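Local coordinates for protein nicotinate phosphoribosyltransferase (Saccharomyces cerevisiae, PDB 1VLP) that catalyses the ATP-dependent transfer of phosphoribose from 5-phosphoribosyl 1-diphosphate to nicotinate, the first step of NAD synthesis from nicotinic acid, at residues V35-P40 / Y91-Y96; C267-N270 / N276-L279. All coordinates share one frame; numbering follows the deposited sequence.

Interaction 1 of 2, residues V35-P40 / Y91-Y96; sequences VFTNFP and YLPSAY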
loop_
_atom_site.group_PDB
_atom_site.type_symbol
_atom_site.label_atom_id
_atom_site.label_comp_id
_atom_site.label_asym_id
_atom_site.label_seq_id
_atom_site.Cartn_x
_atom_site.Cartn_y
_atom_site.Cartn_z
ATOM N N VAL A 35 8.375 9.939 8.857
ATOM C CA VAL A 35 7.772 11.257 8.905
ATOM C C VAL A 35 7.976 11.863 10.274
ATOM O O VAL A 35 8.289 13.054 10.390
ATOM C CB VAL A 35 6.298 11.146 8.550
ATOM C CG1 VAL A 35 5.550 12.363 8.888
ATOM C CG2 VAL A 35 6.176 10.798 7.039
ATOM N N PHE A 36 7.776 11.039 11.298
ATOM C CA PHE A 36 8.003 11.455 12.681
ATOM C C PHE A 36 9.449 11.922 12.871
ATOM O O PHE A 36 9.672 12.933 13.525
ATOM C CB PHE A 36 7.680 10.308 13.669
ATOM C CG PHE A 36 8.193 10.565 15.075
ATOM C CD1 PHE A 36 7.576 11.487 15.883
ATOM C CD2 PHE A 36 9.353 9.918 15.539
ATOM C CE1 PHE A 36 8.049 11.734 17.182
ATOM C CE2 PHE A 36 9.835 10.175 16.841
ATOM C CZ PHE A 36 9.179 11.077 17.634
ATOM N N THR A 37 10.392 11.168 12.320
ATOM C CA THR A 37 11.817 11.394 12.498
ATOM C C THR A 37 12.277 12.704 11.805
ATOM O O THR A 37 13.031 13.503 12.383
ATOM C CB THR A 37 12.645 10.142 12.066
ATOM O OG1 THR A 37 12.327 8.994 12.925
ATOM C CG2 THR A 37 14.145 10.391 12.164
ATOM N N ASN A 38 11.811 12.923 10.572
ATOM C CA ASN A 38 12.341 13.916 9.666
ATOM C C ASN A 38 11.460 15.137 9.475
ATOM O O ASN A 38 11.948 16.257 9.350
ATOM C CB ASN A 38 12.593 13.249 8.308
ATOM C CG ASN A 38 13.674 12.205 8.376
ATOM O OD1 ASN A 38 14.861 12.549 8.481
ATOM N ND2 ASN A 38 13.305 10.934 8.302
ATOM N N PHE A 39 10.146 14.927 9.480
ATOM C CA PHE A 39 9.186 15.983 9.168
ATOM C C PHE A 39 7.992 16.063 10.151
ATOM O O PHE A 39 6.852 16.139 9.739
ATOM C CB PHE A 39 8.686 15.783 7.729
ATOM C CG PHE A 39 9.799 15.700 6.709
ATOM C CD1 PHE A 39 10.606 16.800 6.437
ATOM C CD2 PHE A 39 10.054 14.529 6.016
ATOM C CE1 PHE A 39 11.613 16.737 5.509
ATOM C CE2 PHE A 39 11.061 14.467 5.090
ATOM C CZ PHE A 39 11.841 15.566 4.833
ATOM N N PRO A 40 8.275 16.115 11.453
ATOM C CA PRO A 40 7.221 16.099 12.501
ATOM C C PRO A 40 6.255 17.315 12.508
ATOM O O PRO A 40 5.217 17.294 13.199
ATOM C CB PRO A 40 8.050 16.120 13.796
ATOM C CG PRO A 40 9.317 16.773 13.425
ATOM C CD PRO A 40 9.618 16.278 12.042
ATOM N N TYR A 91 14.937 -1.978 13.145
ATOM C CA TYR A 91 15.524 -0.731 12.697
ATOM C C TYR A 91 14.611 0.469 12.847
ATOM O O TYR A 91 15.007 1.574 12.534
ATOM C CB TYR A 91 16.005 -0.876 11.239
ATOM C CG TYR A 91 14.972 -1.400 10.266
ATOM C CD1 TYR A 91 14.094 -0.528 9.611
ATOM C CD2 TYR A 91 14.862 -2.768 10.008
ATOM C CE1 TYR A 91 13.149 -0.997 8.729
ATOM C CE2 TYR A 91 13.921 -3.246 9.123
ATOM C CZ TYR A 91 13.064 -2.358 8.500
ATOM O OH TYR A 91 12.125 -2.840 7.621
ATOM N N LEU A 92 13.369 0.292 13.324
ATOM C CA LEU A 92 12.579 1.469 13.722
ATOM C C LEU A 92 13.363 2.235 14.767
ATOM O O LEU A 92 13.884 1.631 15.709
ATOM C CB LEU A 92 11.221 1.093 14.311
ATOM C CG LEU A 92 10.242 0.434 13.353
ATOM C CD1 LEU A 92 8.966 -0.028 14.104
ATOM C CD2 LEU A 92 9.860 1.380 12.242
ATOM N N PRO A 93 13.488 3.555 14.598
ATOM C CA PRO A 93 14.215 4.321 15.594
ATOM C C PRO A 93 13.634 4.240 17.007
ATOM O O PRO A 93 12.415 4.251 17.211
ATOM C CB PRO A 93 14.183 5.764 15.071
ATOM C CG PRO A 93 13.759 5.668 13.660
ATOM C CD PRO A 93 13.044 4.380 13.455
ATOM N N SER A 94 14.545 4.216 17.978
ATOM C CA SER A 94 14.174 4.261 19.377
ATOM C C SER A 94 13.161 5.330 19.749
ATOM O O SER A 94 12.194 5.068 20.496
ATOM C CB SER A 94 15.452 4.430 20.228
ATOM O OG SER A 94 16.117 3.192 20.185
ATOM N N ALA A 95 13.374 6.527 19.216
ATOM C CA ALA A 95 12.543 7.665 19.549
ATOM C C ALA A 95 11.113 7.544 19.020
ATOM O O ALA A 95 10.185 8.067 19.633
ATOM C CB ALA A 95 13.185 8.935 19.053
ATOM N N TYR A 96 10.976 6.858 17.896
ATOM C CA TYR A 96 9.676 6.565 17.280
ATOM C C TYR A 96 8.900 5.605 18.175
ATOM O O TYR A 96 7.764 5.881 18.543
ATOM C CB TYR A 96 9.816 6.049 15.847
ATOM C CG TYR A 96 8.480 5.523 15.318
ATOM C CD1 TYR A 96 7.481 6.399 14.890
ATOM C CD2 TYR A 96 8.217 4.158 15.289
ATOM C CE1 TYR A 96 6.224 5.916 14.441
ATOM C CE2 TYR A 96 6.997 3.663 14.828
ATOM C CZ TYR A 96 5.993 4.553 14.415
ATOM O OH TYR A 96 4.811 4.064 13.976
#

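Interaction 2 of 2, residues C267-N270 / N276-L279; sequences CWIN and NAGL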
loop_
_atom_site.group_PDB
_atom_site.type_symbol
_atom_site.label_atom_id
_atom_site.label_comp_id
_atom_site.label_asym_id
_atom_site.label_seq_id
_atom_site.Cartn_x
_atom_site.Cartn_y
_atom_site.Cartn_z
ATOM N N CYS A 267 17.218 10.659 3.097
ATOM C CA CYS A 267 16.501 10.726 4.303
ATOM C C CYS A 267 16.091 9.343 4.783
ATOM O O CYS A 267 16.135 9.036 5.970
ATOM C CB CYS A 267 15.231 11.547 4.133
ATOM S SG CYS A 267 15.442 13.280 4.250
ATOM N N TRP A 268 15.668 8.500 3.843
ATOM C CA TRP A 268 15.223 7.154 4.190
ATOM C C TRP A 268 16.406 6.411 4.806
ATOM O O TRP A 268 16.289 5.801 5.853
ATOM C CB TRP A 268 14.675 6.435 2.943
ATOM C CG TRP A 268 13.907 5.163 3.217
ATOM C CD1 TRP A 268 14.338 3.892 3.059
ATOM C CD2 TRP A 268 12.533 5.063 3.644
ATOM N NE1 TRP A 268 13.333 2.999 3.336
ATOM C CE2 TRP A 268 12.223 3.687 3.728
ATOM C CE3 TRP A 268 11.550 6.002 3.981
ATOM C CZ2 TRP A 268 10.963 3.226 4.100
ATOM C CZ3 TRP A 268 10.289 5.534 4.371
ATOM C CH2 TRP A 268 10.020 4.164 4.426
ATOM N N ILE A 269 17.559 6.504 4.161
ATOM C CA ILE A 269 18.749 5.755 4.575
ATOM C C ILE A 269 19.269 6.257 5.928
ATOM O O ILE A 269 19.652 5.462 6.785
ATOM C CB ILE A 269 19.853 5.844 3.499
ATOM C CG1 ILE A 269 19.511 4.937 2.331
ATOM C CG2 ILE A 269 21.215 5.380 4.036
ATOM C CD1 ILE A 269 20.291 5.227 1.069
ATOM N N ASN A 270 19.299 7.573 6.090
ATOM C CA ASN A 270 19.726 8.186 7.333
ATOM C C ASN A 270 18.781 7.805 8.484
ATOM O O ASN A 270 19.240 7.664 9.619
ATOM C CB ASN A 270 19.926 9.705 7.153
ATOM C CG ASN A 270 21.097 10.057 6.197
ATOM O OD1 ASN A 270 22.030 9.273 5.973
ATOM N ND2 ASN A 270 21.033 11.250 5.626
ATOM N N ASN A 276 18.953 -1.389 5.693
ATOM C CA ASN A 276 17.511 -1.551 5.794
ATOM C C ASN A 276 16.721 -0.723 4.791
ATOM O O ASN A 276 15.497 -0.622 4.896
ATOM C CB ASN A 276 17.086 -1.244 7.235
ATOM C CG ASN A 276 17.860 -2.060 8.246
ATOM O OD1 ASN A 276 17.839 -3.274 8.155
ATOM N ND2 ASN A 276 18.596 -1.399 9.188
ATOM N N ALA A 277 17.403 -0.226 3.759
ATOM C CA ALA A 277 16.817 0.673 2.766
ATOM C C ALA A 277 15.629 -0.007 2.032
ATOM O O ALA A 277 14.647 0.628 1.792
ATOM C CB ALA A 277 17.843 1.110 1.791
ATOM N N GLY A 278 15.739 -1.297 1.773
ATOM C CA GLY A 278 14.698 -2.095 1.150
ATOM C C GLY A 278 14.696 -1.984 -0.361
ATOM O O GLY A 278 15.730 -1.968 -1.008
ATOM N N LEU A 279 13.505 -1.949 -0.919
ATOM C CA LEU A 279 13.323 -1.791 -2.336
ATOM C C LEU A 279 13.019 -0.347 -2.704
ATOM O O LEU A 279 12.188 0.329 -2.076
ATOM C CB LEU A 279 12.198 -2.699 -2.841
ATOM C CG LEU A 279 12.359 -4.182 -2.589
ATOM C CD1 LEU A 279 10.987 -4.792 -2.746
ATOM C CD2 LEU A 279 13.351 -4.800 -3.537
#

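Interaction 1 of 2, residues V35-P40 / Y91-Y96
Phe36 brings the CE2 corner of its ring against the first turn of helix 94-101, where CE2 stands 3.6 Å from Tyr96 CA and 3.5 Å from Ala95 O. The neighbouring ring atom CD2 meets Tyr96 CB at 3.9 Å, while Phe36 CE2 and Ala95 CB are looser partners at 4.2 Å. With its CG anti to the backbone N (chi1 167°), Phe36 swings out from the last turn of helix 26-38 and across to Tyr96, whose own ring receives Phe36 CD2 at its edge, near the ring plane. At the next residue, Thr37 OG1 comes within 3.7 Å of Pro93 CG. That hydroxyl is already hydrogen-bonded to Ala33 O in its own helix, and against the proline ring it makes a van der Waals contact. Two helix ends thus meet within the N-terminal domain of the NAPRTase family: helix 26-38 close to its finish, and helix 94-101 at its start, with Pro93 as N-cap residue. Further out, Tyr99 stacks on Phe36. Tyr96 reaches back to helix 26-38, its OH hydrogen-bonded to His32 ND1 and its ring edge-to-face with the imidazole.

Interaction 2 of 2, residues C267-N270 / N276-L279
Trp268 turns the NE1 corner of its indole to the backbone of Ala277 and gives a weak hydrogen bond to Ala277 O, 3.1 Å from NE1. The contact folds the loop between helix 260-272 and strand 279-281 back against the helix, in the alpha/beta-barrel-like domain of this type II phosphoribosyltransferase; strand 279-281 is an edge strand of the parallel sheet. The tighter half is at the indole. Ala277 O lies at the ring edge, near the indole plane, and the angle at the hydrogen is only 131°, so the bond is well bent; the same oxygen is also 3.5 Å from Trp268 CD1. A chi1 of -167° sets the indole opposite the backbone N and brings its five-membered ring to the returning chain. Phe272 and Trp246 each meet the indole edge-to-face, and Thr30 and Ala34 of helix 26-38 touch it as well, so Trp268 is buried among aromatic and small side chains. It stands about 7 Å, side chain to side chain, from Tyr27 and from Thr241, both assigned to nicotinate binding by similarity, and so belongs to the surroundings of that probable pocket.

The looser half lies at the partly exposed Ile269. The backbones come nearest here, Ile269 CA and Ala277 CA being 5.7 Å apart, yet the side chains meet only through one apolar approach. Asn276 adds little surface, and its ND2 instead holds Phe272 O, tying the loop to the last residue of the helix. In the lone side-chain touch on this half, Ile269 CG1 rests 4.2 Å from Ala277 CB.

In the fold
Interaction 1 comes first along the chain and closes before interaction 2 opens; their centres are 13 Å apart, on the same side of the chain's centre. Helix 26-38 and the loop before helix 94-101 pack on helix 260-272 and the loop after it. Helix 260-272 connects the two contacts: it carries residues 267-270 of interaction 2, and its Thr271 touches Thr37 and Pro93 of interaction 1 and bonds Asn38 ND2. A direct touch joins Tyr91 CB to Asn276 ND2 at 3.3 Å. Interaction 2 lies closer to the probable nicotinate site than interaction 1, whose Tyr96 side chain is about 11 Å from that of Tyr27.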